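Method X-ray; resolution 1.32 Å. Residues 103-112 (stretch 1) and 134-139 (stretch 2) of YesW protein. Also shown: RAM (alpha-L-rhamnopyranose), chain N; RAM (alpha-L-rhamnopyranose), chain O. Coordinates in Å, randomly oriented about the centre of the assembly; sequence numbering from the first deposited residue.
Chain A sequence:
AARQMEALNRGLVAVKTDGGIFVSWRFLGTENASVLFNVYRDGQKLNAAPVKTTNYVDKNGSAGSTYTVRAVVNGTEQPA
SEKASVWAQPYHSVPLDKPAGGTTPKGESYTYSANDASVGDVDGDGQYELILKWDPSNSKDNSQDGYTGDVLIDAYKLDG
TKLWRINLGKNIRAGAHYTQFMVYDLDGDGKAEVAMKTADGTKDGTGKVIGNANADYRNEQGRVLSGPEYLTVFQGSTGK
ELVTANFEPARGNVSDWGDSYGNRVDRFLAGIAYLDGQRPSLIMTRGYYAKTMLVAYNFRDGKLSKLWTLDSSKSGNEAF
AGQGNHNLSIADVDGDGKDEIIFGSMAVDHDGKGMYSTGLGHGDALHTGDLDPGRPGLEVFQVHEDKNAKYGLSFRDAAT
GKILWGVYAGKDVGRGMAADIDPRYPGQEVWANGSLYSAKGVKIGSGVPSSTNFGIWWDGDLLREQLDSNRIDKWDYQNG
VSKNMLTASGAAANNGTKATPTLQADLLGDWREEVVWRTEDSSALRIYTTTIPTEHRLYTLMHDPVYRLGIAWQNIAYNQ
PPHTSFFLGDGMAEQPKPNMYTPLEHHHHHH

Stretch 1, residues 103-112: TTPKGESYTY
Stretch 2 134-139: WDPSNS

Two stretches of one chain meet along a short antiparallel register, Y112 opposite P136 as a non-hydrogen-bonded pair (CA to CA 4.5 Å), with Y110 CA 5.3 Å from S137 CA. Together they bury 431 Å².

Stretch 1 enters extended at T103 (phi/psi -135/139), its side chain away from the partner and its O 3.8 Å from C6 of the rhamnose of chain O. T104 (-82/170, chi1 p) starts a type I turn ending at G107. Its OG1 accepts from K106 N at 3.1 Å and, weakly, from E108 N at 3.3 Å, while G107 N donates to T104 O at 3.0 Å and T104 N to E108 O at 2.9 Å. The buried threonine thus organises the turn with its hydroxyl and sets CG2 3.2 Å from N138 ND2. P105 (-58/-17) suits the second position because its ring fixes phi; its CG lies 3.6 Å from O4 of the same rhamnose. K106 (-94/2) extends out of reach as m, m, t, t. G107 sits at 88/10, where a CB would jam against the preceding carbonyl, so the backbone itself calls for glycine.

E108 (-83/125) points toward stretch 2 with chi1 t, chi2 t and chi3 39°. Its OE1 accepts from N138 ND2 at 3.1 Å, nearly straight at 167°. The asparagine, phi/psi -109/21, chi1 p and chi2 2°, is buried, and this amide works at both ends: ND2 is held by E108, and OD1 is satisfied elsewhere in the structure.

S109 (-79/150, chi1 p) turns its side chain away, but its O accepts from a water at 2.9 Å; that water also lies 2.7 Å from S137 OG, bridging the stretches. Y110 (-148/156, chi1 p, chi2 89°) points toward stretch 2 and is buried. Its CD1 packs 3.9 Å from P136 CB and its CD2 lies 3.5 Å from N138 ND2, both oblique to the ring, while OH reaches to 3.5 Å from C6 of the chain O sugar.

T111 (-127/172, chi1 p) aims its side chain away and joins through its backbone. T111 N donates to S137 OG at 3.0 Å, and S137 N returns a bond to T111 O at 2.8 Å, bent to 133°. Serine suits this spot: at -68/-7 with chi1 p, its short side chain brings OG to the T111 amide. P136 has no amide hydrogen, yet its CA makes a CA-H...O contact to T111 O at 3.3 Å. P136 (-74/150, C-gamma endo) also opens a type I turn to S139, closed by S139 N to P136 O at 3.0 Å.

Y112 (-111/146, chi1 m, chi2 98°) shares a sheet face with P136: CE2 is 3.8 Å from P136 CB, and CD2 is 3.9 Å from CB of W134 (-92/143, chi1 m, chi2 95°). Y112 CA approaches D135 O at 3.5 Å, another CA-H...O contact. D135 (-119/126, chi1 t) faces away, its OD2 accepting from S139 OG at 2.6 Å and from O3 of the chain N rhamnose at 2.7 Å.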

# COMPACT_ATOMS: atom_id res chain seq x y z
N THR A 103 8.62 -28.85 -6.55
CA THR A 103 7.62 -29.90 -6.47
C THR A 103 7.21 -30.04 -5.01
O THR A 103 8.05 -29.97 -4.11
CB THR A 103 8.19 -31.23 -7.01
OG1 THR A 103 8.65 -31.03 -8.36
CG2 THR A 103 7.13 -32.29 -7.03
N THR A 104 5.91 -30.23 -4.78
CA THR A 104 5.39 -30.43 -3.42
C THR A 104 5.57 -31.89 -3.01
O THR A 104 5.92 -32.72 -3.85
CB THR A 104 3.89 -30.11 -3.34
OG1 THR A 104 3.14 -31.13 -4.02
CG2 THR A 104 3.57 -28.73 -3.93
N PRO A 105 5.34 -32.21 -1.72
CA PRO A 105 5.39 -33.62 -1.30
C PRO A 105 4.42 -34.54 -2.04
O PRO A 105 4.59 -35.76 -2.00
CB PRO A 105 5.04 -33.55 0.19
CG PRO A 105 5.46 -32.17 0.60
CD PRO A 105 5.09 -31.32 -0.57
N LYS A 106 3.42 -33.97 -2.71
CA LYS A 106 2.44 -34.75 -3.46
C LYS A 106 2.80 -34.91 -4.93
O LYS A 106 2.05 -35.51 -5.71
CB LYS A 106 1.03 -34.15 -3.31
CG LYS A 106 0.40 -34.38 -1.94
CD LYS A 106 0.15 -35.86 -1.70
CE LYS A 106 -0.18 -36.14 -0.25
NZ LYS A 106 0.19 -37.54 0.14
N GLY A 107 3.96 -34.37 -5.32
CA GLY A 107 4.44 -34.50 -6.69
C GLY A 107 3.95 -33.42 -7.63
O GLY A 107 4.13 -33.50 -8.84
N GLU A 108 3.31 -32.38 -7.07
CA GLU A 108 2.80 -31.28 -7.87
C GLU A 108 3.90 -30.27 -8.17
O GLU A 108 4.55 -29.76 -7.26
CB GLU A 108 1.63 -30.60 -7.15
CG GLU A 108 1.03 -29.45 -7.94
CD GLU A 108 0.07 -28.61 -7.12
OE1 GLU A 108 0.35 -28.36 -5.93
OE2 GLU A 108 -0.96 -28.19 -7.68
N SER A 109 4.09 -29.98 -9.46
CA SER A 109 5.03 -28.95 -9.88
C SER A 109 4.43 -27.56 -9.71
O SER A 109 3.21 -27.37 -9.81
CB SER A 109 5.45 -29.16 -11.34
OG SER A 109 4.35 -28.97 -12.21
N TYR A 110 5.29 -26.58 -9.45
CA TYR A 110 4.87 -25.19 -9.39
C TYR A 110 5.99 -24.29 -9.87
O TYR A 110 7.17 -24.64 -9.79
CB TYR A 110 4.43 -24.78 -7.98
CG TYR A 110 5.49 -25.01 -6.94
CD1 TYR A 110 6.44 -24.02 -6.64
CD2 TYR A 110 5.56 -26.22 -6.25
CE1 TYR A 110 7.43 -24.25 -5.69
CE2 TYR A 110 6.53 -26.45 -5.31
CZ TYR A 110 7.46 -25.48 -5.03
OH TYR A 110 8.41 -25.76 -4.08
N THR A 111 5.61 -23.10 -10.33
CA THR A 111 6.56 -22.08 -10.76
C THR A 111 6.23 -20.79 -10.02
O THR A 111 5.21 -20.70 -9.33
CB THR A 111 6.48 -21.83 -12.27
OG1 THR A 111 5.13 -21.51 -12.64
CG2 THR A 111 6.94 -23.07 -13.06
N TYR A 112 7.10 -19.80 -10.16
CA TYR A 112 6.94 -18.53 -9.46
C TYR A 112 6.58 -17.37 -10.36
O TYR A 112 7.04 -17.30 -11.50
CB TYR A 112 8.21 -18.20 -8.69
CG TYR A 112 8.35 -19.01 -7.44
CD1 TYR A 112 9.14 -20.16 -7.41
CD2 TYR A 112 7.66 -18.65 -6.28
CE1 TYR A 112 9.26 -20.91 -6.23
CE2 TYR A 112 7.76 -19.40 -5.12
CZ TYR A 112 8.56 -20.53 -5.10
OH TYR A 112 8.68 -21.27 -3.96
N TRP A 134 7.26 -13.19 -3.99
CA TRP A 134 7.06 -14.15 -5.07
C TRP A 134 5.92 -15.09 -4.69
O TRP A 134 5.77 -15.47 -3.51
CB TRP A 134 8.33 -14.98 -5.29
CG TRP A 134 9.45 -14.19 -5.88
CD1 TRP A 134 10.47 -13.57 -5.22
CD2 TRP A 134 9.65 -13.93 -7.28
NE1 TRP A 134 11.31 -12.95 -6.13
CE2 TRP A 134 10.82 -13.14 -7.40
CE3 TRP A 134 8.95 -14.28 -8.44
CZ2 TRP A 134 11.32 -12.71 -8.64
CZ3 TRP A 134 9.45 -13.85 -9.67
CH2 TRP A 134 10.61 -13.07 -9.76
N ASP A 135 5.11 -15.48 -5.67
CA ASP A 135 3.98 -16.37 -5.41
C ASP A 135 4.14 -17.65 -6.21
O ASP A 135 4.29 -17.61 -7.44
CB ASP A 135 2.66 -15.70 -5.78
CG ASP A 135 1.46 -16.39 -5.17
OD1 ASP A 135 1.43 -16.55 -3.93
OD2 ASP A 135 0.55 -16.75 -5.93
N PRO A 136 4.08 -18.81 -5.53
CA PRO A 136 4.11 -20.07 -6.27
C PRO A 136 2.75 -20.28 -6.94
O PRO A 136 1.72 -19.83 -6.43
CB PRO A 136 4.34 -21.11 -5.17
CG PRO A 136 3.69 -20.51 -3.96
CD PRO A 136 3.96 -19.03 -4.08
N SER A 137 2.76 -20.97 -8.08
CA SER A 137 1.56 -21.13 -8.89
C SER A 137 0.49 -22.01 -8.23
O SER A 137 -0.63 -22.11 -8.75
CB SER A 137 1.93 -21.69 -10.26
OG SER A 137 2.63 -22.91 -10.13
N ASN A 138 0.82 -22.63 -7.11
CA ASN A 138 -0.15 -23.40 -6.33
C ASN A 138 -0.54 -22.73 -5.02
O ASN A 138 -1.02 -23.40 -4.11
CB ASN A 138 0.37 -24.83 -6.08
CG ASN A 138 1.69 -24.85 -5.34
OD1 ASN A 138 2.24 -23.80 -4.97
ND2 ASN A 138 2.22 -26.05 -5.12
N SER A 139 -0.35 -21.42 -4.91
CA SER A 139 -0.78 -20.70 -3.71
C SER A 139 -2.29 -20.88 -3.52
O SER A 139 -3.03 -21.13 -4.48
CB SER A 139 -0.40 -19.22 -3.80
OG SER A 139 -1.03 -18.59 -4.90
C1 RAM N . -3.54 -16.43 -9.36
C2 RAM N . -2.51 -16.19 -8.25
C3 RAM N . -1.26 -15.44 -8.72
C4 RAM N . -1.65 -14.28 -9.62
C5 RAM N . -2.38 -14.86 -10.83
C6 RAM N . -2.74 -13.78 -11.84
O1 RAM N . -3.36 -17.71 -9.92
O2 RAM N . -3.12 -15.48 -7.19
O3 RAM N . -0.50 -14.99 -7.62
O4 RAM N . -0.57 -13.44 -10.00
O5 RAM N . -3.59 -15.46 -10.40
C1 RAM O . 10.53 -26.45 0.70
C2 RAM O . 11.25 -27.76 0.99
C3 RAM O . 10.23 -28.87 1.26
C4 RAM O . 9.18 -28.94 0.16
C5 RAM O . 8.53 -27.56 -0.05
C6 RAM O . 7.53 -27.56 -1.19
O1 RAM O . 9.94 -25.95 1.88
O2 RAM O . 12.05 -28.10 -0.12
O3 RAM O . 10.89 -30.12 1.36
O4 RAM O . 8.21 -29.92 0.48
O5 RAM O . 9.55 -26.61 -0.32
O HOH W 1 1.27 -25.23 -9.62
O HOH W 2 3.42 -23.47 -13.38